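Tricorn protease (Thermoplasma acidophilum, PDB 1K32) is a serine protease that degrades proteins, probably cutting peptides released by the proteasome, with beta propellers that probably gate substrate access. Local coordinates at residues Gly162-Arg168 / Gly185-Val191; Phe196-Val200 / Thr231-Gly235; His214-Phe218 / Lys236-His241. All blocks are in the same frame, centred on the assembly; numbering follows the deposited sequence.

Contact 1. Residues Gly162-Arg168 / Gly185-Val191; sequences GRRVIGR and GKIWIEV
The outstretched R163 turns one guanidinium face to I189, whose CD1 sits over its centre, 3.7 Å from CZ of R163. At the next residue N of R164 donates to OE2 of E190 at 3.0 Å and 171°, using the lone pair that faces away from OE1. With chi1 at -164°, CG of E190 stands anti to the backbone N and the straight chain carries the carboxylate to R164, whose crowded NH2 makes a less certain salt bridge; OE1 takes the N of G194. At the far end CZ of R168 stands 4.5 Å from the centroid of the W188 five-membered ring, an off-centre cation-pi contact, while a water joins NH2 of R168 to NE1 of W188. P1011 packs on both residues and the O of Y1009 binds NH1 of R168. The register is set by antiparallel hydrogen-bonded pairs such as I166 with W188. Cutting R163 back to an alanine removes that guanidinium and would probably open a gap beside CD1 of I189. V165, I187 and I189 pack together on one face, opposite I166 and W188. Strands 163-168 and 186-192, the central pair of a four-stranded propeller blade, thus have ionic and cation-pi ends.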
loop_
_atom_site.group_PDB
_atom_site.type_symbol
_atom_site.label_atom_id
_atom_site.label_comp_id
_atom_site.label_asym_id
_atom_site.label_seq_id
_atom_site.Cartn_x
_atom_site.Cartn_y
_atom_site.Cartn_z
ATOM N N GLY A 162 44.262 46.823 -56.372
ATOM C CA GLY A 162 43.905 47.483 -55.135
ATOM C C GLY A 162 42.420 47.537 -54.819
ATOM O O GLY A 162 42.050 47.667 -53.651
ATOM N N ARG A 163 41.552 47.446 -55.822
ATOM C CA ARG A 163 40.127 47.509 -55.515
ATOM C C ARG A 163 39.467 46.165 -55.254
ATOM O O ARG A 163 39.822 45.149 -55.853
ATOM C CB ARG A 163 39.361 48.281 -56.594
ATOM C CG ARG A 163 39.819 48.071 -58.011
ATOM C CD ARG A 163 38.942 48.882 -58.944
ATOM N NE ARG A 163 39.206 48.580 -60.344
ATOM C CZ ARG A 163 38.368 48.853 -61.336
ATOM N NH1 ARG A 163 38.704 48.540 -62.581
ATOM N NH2 ARG A 163 37.194 49.425 -61.089
ATOM N N ARG A 164 38.502 46.178 -54.340
ATOM C CA ARG A 164 37.780 44.980 -53.947
ATOM C C ARG A 164 36.675 44.603 -54.931
ATOM O O ARG A 164 35.922 45.461 -55.387
ATOM C CB ARG A 164 37.170 45.179 -52.557
ATOM C CG ARG A 164 38.148 45.736 -51.507
ATOM C CD ARG A 164 37.599 45.577 -50.092
ATOM N NE ARG A 164 37.661 46.797 -49.289
ATOM C CZ ARG A 164 37.183 47.969 -49.682
ATOM N NH1 ARG A 164 37.266 49.029 -48.896
ATOM N NH2 ARG A 164 36.634 48.084 -50.878
ATOM N N VAL A 165 36.601 43.315 -55.258
ATOM C CA VAL A 165 35.569 42.791 -56.157
ATOM C C VAL A 165 34.702 41.893 -55.275
ATOM O O VAL A 165 35.200 40.982 -54.614
ATOM C CB VAL A 165 36.160 41.957 -57.312
ATOM C CG1 VAL A 165 35.036 41.541 -58.265
ATOM C CG2 VAL A 165 37.201 42.766 -58.068
ATOM N N ILE A 166 33.404 42.158 -55.260
ATOM C CA ILE A 166 32.525 41.394 -54.402
ATOM C C ILE A 166 31.495 40.560 -55.129
ATOM O O ILE A 166 30.754 41.047 -55.979
ATOM C CB ILE A 166 31.843 42.334 -53.388
ATOM C CG1 ILE A 166 32.928 42.922 -52.465
ATOM C CG2 ILE A 166 30.761 41.594 -52.606
ATOM C CD1 ILE A 166 32.468 44.023 -51.554
ATOM N N GLY A 167 31.491 39.277 -54.794
ATOM C CA GLY A 167 30.536 38.362 -55.373
ATOM C C GLY A 167 29.445 38.134 -54.343
ATOM O O GLY A 167 29.722 37.733 -53.200
ATOM N N ARG A 168 28.210 38.422 -54.738
ATOM C CA ARG A 168 27.057 38.245 -53.872
ATOM C C ARG A 168 26.264 37.038 -54.340
ATOM O O ARG A 168 25.933 36.950 -55.516
ATOM C CB ARG A 168 26.156 39.477 -53.921
ATOM C CG ARG A 168 26.706 40.669 -53.167
ATOM C CD ARG A 168 25.790 41.868 -53.285
ATOM N NE ARG A 168 26.087 42.838 -52.240
ATOM C CZ ARG A 168 25.371 43.930 -51.981
ATOM N NH1 ARG A 168 25.747 44.723 -50.978
ATOM N NH2 ARG A 168 24.298 44.242 -52.720
ATOM N N GLY A 185 23.395 35.210 -58.330
ATOM C CA GLY A 185 24.731 35.734 -58.086
ATOM C C GLY A 185 25.039 36.966 -58.911
ATOM O O GLY A 185 24.821 36.972 -60.120
ATOM N N LYS A 186 25.537 38.012 -58.252
ATOM C CA LYS A 186 25.871 39.272 -58.915
ATOM C C LYS A 186 27.256 39.738 -58.444
ATOM O O LYS A 186 27.716 39.370 -57.356
ATOM C CB LYS A 186 24.826 40.340 -58.574
ATOM C CG LYS A 186 23.398 40.013 -59.003
ATOM C CD LYS A 186 22.423 41.110 -58.571
ATOM C CE LYS A 186 21.006 40.819 -59.054
ATOM N NZ LYS A 186 20.085 41.977 -58.896
ATOM N N ILE A 187 27.915 40.555 -59.251
ATOM C CA ILE A 187 29.243 41.025 -58.895
ATOM C C ILE A 187 29.335 42.542 -58.829
ATOM O O ILE A 187 28.794 43.256 -59.678
ATOM C CB ILE A 187 30.307 40.510 -59.897
ATOM C CG1 ILE A 187 30.235 38.978 -59.993
ATOM C CG2 ILE A 187 31.697 40.961 -59.454
ATOM C CD1 ILE A 187 31.244 38.368 -60.925
ATOM N N TRP A 188 30.025 43.029 -57.805
ATOM C CA TRP A 188 30.216 44.462 -57.624
ATOM C C TRP A 188 31.712 44.720 -57.587
ATOM O O TRP A 188 32.480 43.830 -57.227
ATOM C CB TRP A 188 29.612 44.940 -56.305
ATOM C CG TRP A 188 28.117 44.943 -56.224
ATOM C CD1 TRP A 188 27.287 43.861 -56.260
ATOM C CD2 TRP A 188 27.275 46.088 -56.023
ATOM N NE1 TRP A 188 25.982 44.258 -56.086
ATOM C CE2 TRP A 188 25.944 45.618 -55.938
ATOM C CE3 TRP A 188 27.517 47.467 -55.904
ATOM C CZ2 TRP A 188 24.851 46.477 -55.739
ATOM C CZ3 TRP A 188 26.432 48.323 -55.706
ATOM C CH2 TRP A 188 25.110 47.819 -55.626
ATOM N N ILE A 189 32.124 45.932 -57.948
ATOM C CA ILE A 189 33.537 46.288 -57.924
ATOM C C ILE A 189 33.733 47.696 -57.370
ATOM O O ILE A 189 32.927 48.597 -57.608
ATOM C CB ILE A 189 34.168 46.190 -59.331
ATOM C CG1 ILE A 189 35.683 46.302 -59.228
ATOM C CG2 ILE A 189 33.644 47.295 -60.228
ATOM C CD1 ILE A 189 36.406 45.859 -60.479
ATOM N N GLU A 190 34.808 47.873 -56.614
ATOM C CA GLU A 190 35.110 49.162 -56.018
ATOM C C GLU A 190 35.645 50.063 -57.126
ATOM O O GLU A 190 36.453 49.631 -57.935
ATOM C CB GLU A 190 36.154 48.978 -54.916
ATOM C CG GLU A 190 36.289 50.140 -53.954
ATOM C CD GLU A 190 37.328 49.870 -52.876
ATOM O OE1 GLU A 190 37.387 50.626 -51.888
ATOM O OE2 GLU A 190 38.093 48.894 -53.016
ATOM N N VAL A 191 35.175 51.302 -57.183
ATOM C CA VAL A 191 35.636 52.226 -58.216
ATOM C C VAL A 191 36.407 53.379 -57.584
ATOM O O VAL A 191 37.375 53.888 -58.146
ATOM C CB VAL A 191 34.453 52.787 -59.044
ATOM C CG1 VAL A 191 33.827 51.683 -59.868
ATOM C CG2 VAL A 191 33.414 53.398 -58.126
HETATM O O HOH W 1 23.159 43.089 -55.445
#

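Contact 2. Residues Phe196-Val200 / Thr231-Gly235; sequences FKKIV and TDLDG
I199 points its branched side chain at the turn after strand 227-232, and its two arms rest against different carbonyl oxygens. With chi1 at 49°, CG1 lies between the backbone N and the carbonyl carbon, which sends CD1 to the O of L233 at 3.3 Å, while CG2 rests 3.6 Å from the O of D234. V200 crosses T231 at a slant, its CG2 3.9 Å from OG1 of T231 and near CA of G235. K197, fully extended, brings NZ to OD1 of D234 at 3.6 Å, a long salt bridge. G235 closes a type I turn that begins at D232, and its CA makes a C-H...O contact of 3.4 Å with O of I199. A CB on G235 would probably run into that oxygen, and its positive phi also suits glycine. The turn is braced at O of D232, which takes N of G235 and OG1 of T231 from opposite faces of its carbonyl plane. I199 and V200 both face I187 in a classic beta bulge. Strand 195-200 is an edge strand of one propeller blade, beside strand 186-192, and the turn belongs to the next blade, where I216 of strand 215-220 packs against both I199 and L233.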
loop_
_atom_site.group_PDB
_atom_site.type_symbol
_atom_site.label_atom_id
_atom_site.label_comp_id
_atom_site.label_asym_id
_atom_site.label_seq_id
_atom_site.Cartn_x
_atom_site.Cartn_y
_atom_site.Cartn_z
ATOM N N PHE A 196 31.245 51.561 -54.498
ATOM C CA PHE A 196 31.074 50.390 -55.345
ATOM C C PHE A 196 30.012 50.515 -56.422
ATOM O O PHE A 196 29.038 51.244 -56.281
ATOM C CB PHE A 196 30.759 49.160 -54.493
ATOM C CG PHE A 196 31.874 48.757 -53.583
ATOM C CD1 PHE A 196 32.187 49.520 -52.464
ATOM C CD2 PHE A 196 32.614 47.606 -53.842
ATOM C CE1 PHE A 196 33.223 49.140 -51.612
ATOM C CE2 PHE A 196 33.648 47.219 -52.997
ATOM C CZ PHE A 196 33.950 47.993 -51.878
ATOM N N LYS A 197 30.217 49.759 -57.492
ATOM C CA LYS A 197 29.312 49.731 -58.620
ATOM C C LYS A 197 29.015 48.273 -58.972
ATOM O O LYS A 197 29.893 47.417 -58.898
ATOM C CB LYS A 197 29.967 50.432 -59.814
ATOM C CG LYS A 197 29.268 50.212 -61.138
ATOM C CD LYS A 197 30.059 50.843 -62.281
ATOM C CE LYS A 197 29.330 50.676 -63.609
ATOM N NZ LYS A 197 30.110 51.247 -64.750
ATOM N N LYS A 198 27.772 47.990 -59.342
ATOM C CA LYS A 198 27.384 46.636 -59.732
ATOM C C LYS A 198 27.790 46.470 -61.205
ATOM O O LYS A 198 27.303 47.206 -62.065
ATOM C CB LYS A 198 25.875 46.478 -59.571
ATOM C CG LYS A 198 25.340 45.070 -59.772
ATOM C CD LYS A 198 23.831 45.050 -59.561
ATOM C CE LYS A 198 23.150 45.998 -60.556
ATOM N NZ LYS A 198 21.687 46.043 -60.348
ATOM N N ILE A 199 28.687 45.530 -61.502
ATOM C CA ILE A 199 29.141 45.347 -62.885
ATOM C C ILE A 199 28.618 44.109 -63.612
ATOM O O ILE A 199 28.560 44.090 -64.843
ATOM C CB ILE A 199 30.693 45.341 -62.991
ATOM C CG1 ILE A 199 31.287 44.390 -61.954
ATOM C CG2 ILE A 199 31.244 46.752 -62.817
ATOM C CD1 ILE A 199 32.776 44.170 -62.132
ATOM N N VAL A 200 28.258 43.073 -62.866
ATOM C CA VAL A 200 27.722 41.863 -63.482
ATOM C C VAL A 200 26.373 41.499 -62.851
ATOM O O VAL A 200 26.297 41.019 -61.717
ATOM C CB VAL A 200 28.699 40.687 -63.358
ATOM C CG1 VAL A 200 28.092 39.441 -63.984
ATOM C CG2 VAL A 200 30.003 41.030 -64.067
ATOM N N THR A 231 34.233 38.678 -68.379
ATOM C CA THR A 231 33.993 40.075 -68.728
ATOM C C THR A 231 35.230 40.847 -68.290
ATOM O O THR A 231 36.095 40.292 -67.619
ATOM C CB THR A 231 32.776 40.676 -67.976
ATOM O OG1 THR A 231 33.038 40.686 -66.563
ATOM C CG2 THR A 231 31.502 39.874 -68.263
ATOM N N ASP A 232 35.330 42.117 -68.670
ATOM C CA ASP A 232 36.458 42.912 -68.210
ATOM C C ASP A 232 36.042 43.384 -66.816
ATOM O O ASP A 232 34.910 43.137 -66.405
ATOM C CB ASP A 232 36.725 44.108 -69.132
ATOM C CG ASP A 232 35.484 44.945 -69.403
ATOM O OD1 ASP A 232 34.710 45.240 -68.465
ATOM O OD2 ASP A 232 35.295 45.330 -70.575
ATOM N N LEU A 233 36.933 44.060 -66.098
ATOM C CA LEU A 233 36.620 44.523 -64.749
ATOM C C LEU A 233 35.486 45.543 -64.677
ATOM O O LEU A 233 35.137 46.026 -63.602
ATOM C CB LEU A 233 37.875 45.082 -64.085
ATOM C CG LEU A 233 38.962 44.036 -63.845
ATOM C CD1 LEU A 233 40.133 44.670 -63.098
ATOM C CD2 LEU A 233 38.390 42.878 -63.049
ATOM N N ASP A 234 34.900 45.840 -65.830
ATOM C CA ASP A 234 33.801 46.787 -65.929
ATOM C C ASP A 234 32.508 46.018 -66.213
ATOM O O ASP A 234 31.443 46.606 -66.378
ATOM C CB ASP A 234 34.081 47.755 -67.075
ATOM C CG ASP A 234 33.511 49.125 -66.832
ATOM O OD1 ASP A 234 32.266 49.276 -66.855
ATOM O OD2 ASP A 234 34.326 50.052 -66.615
ATOM N N GLY A 235 32.614 44.697 -66.280
ATOM C CA GLY A 235 31.446 43.884 -66.554
ATOM C C GLY A 235 31.056 43.886 -68.021
ATOM O O GLY A 235 30.026 43.332 -68.389
#

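Contact 3. Residues His214-Phe218 / Lys236-His241; sequences HRIYF and KDLRKH
Y217 and H241 form the close-packed, inward part of this contact. CE2 of Y217 lies over one face of the H241 imidazole, off toward its rim; the ring centroids are 5.2 Å apart and the planes meet at 40°. The two side chains cross at about a right angle, and F270 meets the H241 ring as well. F218 adds a lighter touch, its CZ 4.1 Å from CD1 of L238. That leucine is already at the surface, although the F218 ring itself is buried. All of this reaches across an intervening strand: 227-232 runs between 215-220 and 239-240 in a four-stranded antiparallel blade of the beta propeller, so the CA atoms of Y217 and R239 are 9.3 Å apart, and the side chains of 214-218 bridge the interval, meeting side chains and one backbone carbonyl. Toward solvent the chemistry turns ionic. R215 bends at chi2 and chi3, which lays its guanidinium flat on that of R239, centres 3.6 Å apart and planes within 15°. The D237 carboxylate joins both arginines in a salt-bridge network at the edges of their stacked guanidiniums, and probably offsets the like charges; it stands nearly perpendicular to the R215 plane, but the separation of NH1 of R215 from OD1 of D237 is implausibly short, so its detail is doubtful. Better placed is NH2 of R215, which donates to the backbone O of D237 at 3.3 Å, with the oxygen in the guanidinium plane, and also binds OG of S230.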
loop_
_atom_site.group_PDB
_atom_site.type_symbol
_atom_site.label_atom_id
_atom_site.label_comp_id
_atom_site.label_asym_id
_atom_site.label_seq_id
_atom_site.Cartn_x
_atom_site.Cartn_y
_atom_site.Cartn_z
ATOM N N HIS A 214 43.101 40.747 -66.362
ATOM C CA HIS A 214 42.147 41.781 -65.998
ATOM C C HIS A 214 40.753 41.407 -66.477
ATOM O O HIS A 214 39.999 42.240 -66.992
ATOM C CB HIS A 214 42.578 43.137 -66.557
ATOM C CG HIS A 214 43.731 43.736 -65.822
ATOM N ND1 HIS A 214 44.995 43.189 -65.853
ATOM C CD2 HIS A 214 43.799 44.793 -64.979
ATOM C CE1 HIS A 214 45.793 43.881 -65.057
ATOM N NE2 HIS A 214 45.090 44.859 -64.515
ATOM N N ARG A 215 40.430 40.130 -66.301
ATOM C CA ARG A 215 39.126 39.601 -66.672
ATOM C C ARG A 215 38.566 38.766 -65.539
ATOM O O ARG A 215 39.297 38.048 -64.859
ATOM C CB ARG A 215 39.215 38.737 -67.929
ATOM C CG ARG A 215 39.539 39.514 -69.187
ATOM C CD ARG A 215 38.791 38.942 -70.380
ATOM N NE ARG A 215 38.167 40.022 -71.133
ATOM C CZ ARG A 215 36.919 40.009 -71.579
ATOM N NH1 ARG A 215 36.460 41.051 -72.247
ATOM N NH2 ARG A 215 36.130 38.968 -71.364
ATOM N N ILE A 216 37.265 38.873 -65.329
ATOM C CA ILE A 216 36.615 38.102 -64.289
ATOM C C ILE A 216 35.991 36.902 -64.978
ATOM O O ILE A 216 35.167 37.060 -65.874
ATOM C CB ILE A 216 35.480 38.901 -63.590
ATOM C CG1 ILE A 216 36.014 40.225 -63.049
ATOM C CG2 ILE A 216 34.886 38.073 -62.446
ATOM C CD1 ILE A 216 34.926 41.157 -62.534
ATOM N N TYR A 217 36.405 35.707 -64.591
ATOM C CA TYR A 217 35.822 34.504 -65.162
ATOM C C TYR A 217 34.810 33.936 -64.174
ATOM O O TYR A 217 34.985 34.031 -62.948
ATOM C CB TYR A 217 36.904 33.476 -65.484
ATOM C CG TYR A 217 37.793 33.898 -66.630
ATOM C CD1 TYR A 217 38.768 34.886 -66.460
ATOM C CD2 TYR A 217 37.642 33.328 -67.892
ATOM C CE1 TYR A 217 39.568 35.292 -67.520
ATOM C CE2 TYR A 217 38.428 33.722 -68.956
ATOM C CZ TYR A 217 39.389 34.703 -68.771
ATOM O OH TYR A 217 40.161 35.089 -69.843
ATOM N N PHE A 218 33.739 33.359 -64.710
ATOM C CA PHE A 218 32.685 32.810 -63.874
ATOM C C PHE A 218 31.820 31.830 -64.645
ATOM O O PHE A 218 32.006 31.618 -65.852
ATOM C CB PHE A 218 31.812 33.946 -63.322
ATOM C CG PHE A 218 31.230 34.838 -64.384
ATOM C CD1 PHE A 218 30.084 34.467 -65.078
ATOM C CD2 PHE A 218 31.849 36.045 -64.710
ATOM C CE1 PHE A 218 29.560 35.292 -66.089
ATOM C CE2 PHE A 218 31.338 36.873 -65.710
ATOM C CZ PHE A 218 30.188 36.493 -66.405
ATOM N N LYS A 236 31.884 44.500 -68.862
ATOM C CA LYS A 236 31.614 44.579 -70.295
ATOM C C LYS A 236 32.374 43.526 -71.101
ATOM O O LYS A 236 33.170 42.757 -70.559
ATOM C CB LYS A 236 31.999 45.965 -70.823
ATOM C CG LYS A 236 31.416 47.132 -70.053
ATOM C CD LYS A 236 29.904 47.157 -70.140
ATOM C CE LYS A 236 29.334 48.312 -69.335
ATOM N NZ LYS A 236 27.854 48.217 -69.247
ATOM N N ASP A 237 32.120 43.508 -72.406
ATOM C CA ASP A 237 32.789 42.587 -73.324
ATOM C C ASP A 237 32.598 41.122 -72.943
ATOM O O ASP A 237 33.565 40.368 -72.855
ATOM C CB ASP A 237 34.288 42.900 -73.369
ATOM C CG ASP A 237 35.013 42.129 -74.458
ATOM O OD1 ASP A 237 36.249 41.999 -74.366
ATOM O OD2 ASP A 237 34.344 41.660 -75.408
ATOM N N LEU A 238 31.352 40.721 -72.732
ATOM C CA LEU A 238 31.053 39.347 -72.341
ATOM C C LEU A 238 31.523 38.324 -73.364
ATOM O O LEU A 238 31.235 38.452 -74.553
ATOM C CB LEU A 238 29.543 39.175 -72.117
ATOM C CG LEU A 238 29.047 37.771 -71.757
ATOM C CD1 LEU A 238 29.517 37.402 -70.358
ATOM C CD2 LEU A 238 27.525 37.735 -71.828
ATOM N N ARG A 239 32.233 37.306 -72.887
ATOM C CA ARG A 239 32.730 36.228 -73.737
ATOM C C ARG A 239 32.314 34.855 -73.206
ATOM O O ARG A 239 32.216 34.644 -71.996
ATOM C CB ARG A 239 34.254 36.279 -73.835
ATOM C CG ARG A 239 34.791 37.547 -74.460
ATOM C CD ARG A 239 36.303 37.571 -74.432
ATOM N NE ARG A 239 36.824 38.861 -74.870
ATOM C CZ ARG A 239 38.112 39.179 -74.886
ATOM N NH1 ARG A 239 38.490 40.381 -75.302
ATOM N NH2 ARG A 239 39.023 38.298 -74.484
ATOM N N LYS A 240 32.080 33.927 -74.130
ATOM C CA LYS A 240 31.691 32.560 -73.797
ATOM C C LYS A 240 32.869 31.663 -74.182
ATOM O O LYS A 240 33.212 31.566 -75.360
ATOM C CB LYS A 240 30.433 32.188 -74.592
ATOM C CG LYS A 240 29.908 30.774 -74.397
ATOM C CD LYS A 240 28.614 30.609 -75.184
ATOM C CE LYS A 240 28.070 29.196 -75.136
ATOM N NZ LYS A 240 28.972 28.206 -75.780
ATOM N N HIS A 241 33.484 31.009 -73.198
ATOM C CA HIS A 241 34.650 30.170 -73.458
ATOM C C HIS A 241 34.497 28.659 -73.562
ATOM O O HIS A 241 35.471 27.975 -73.859
ATOM C CB HIS A 241 35.737 30.455 -72.423
ATOM C CG HIS A 241 36.130 31.892 -72.351
ATOM N ND1 HIS A 241 35.516 32.788 -71.506
ATOM C CD2 HIS A 241 37.049 32.601 -73.048
ATOM C CE1 HIS A 241 36.038 33.987 -71.684
ATOM N NE2 HIS A 241 36.970 33.903 -72.615
#

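How the contacts relate
Contact 1 is the most buried of the three and the only one whose segments are neighbouring strands of one sheet, held by backbone hydrogen bonds. Contact 3 stays within a single blade, the next one along, yet skips a strand and relies mainly on side chains, with its arginines and aspartate toward solvent. Contact 2 joins these two blades and has no hydrogen bond across it: apolar branches meet carbonyls, with one long salt bridge at the surface. It shares a sheet with each of the others, through N of I189 to O of K197 on one side and N of I216 to O of T231 on the other. I216 fills the seam, its CG2 4.0 Å from CD1 of I187.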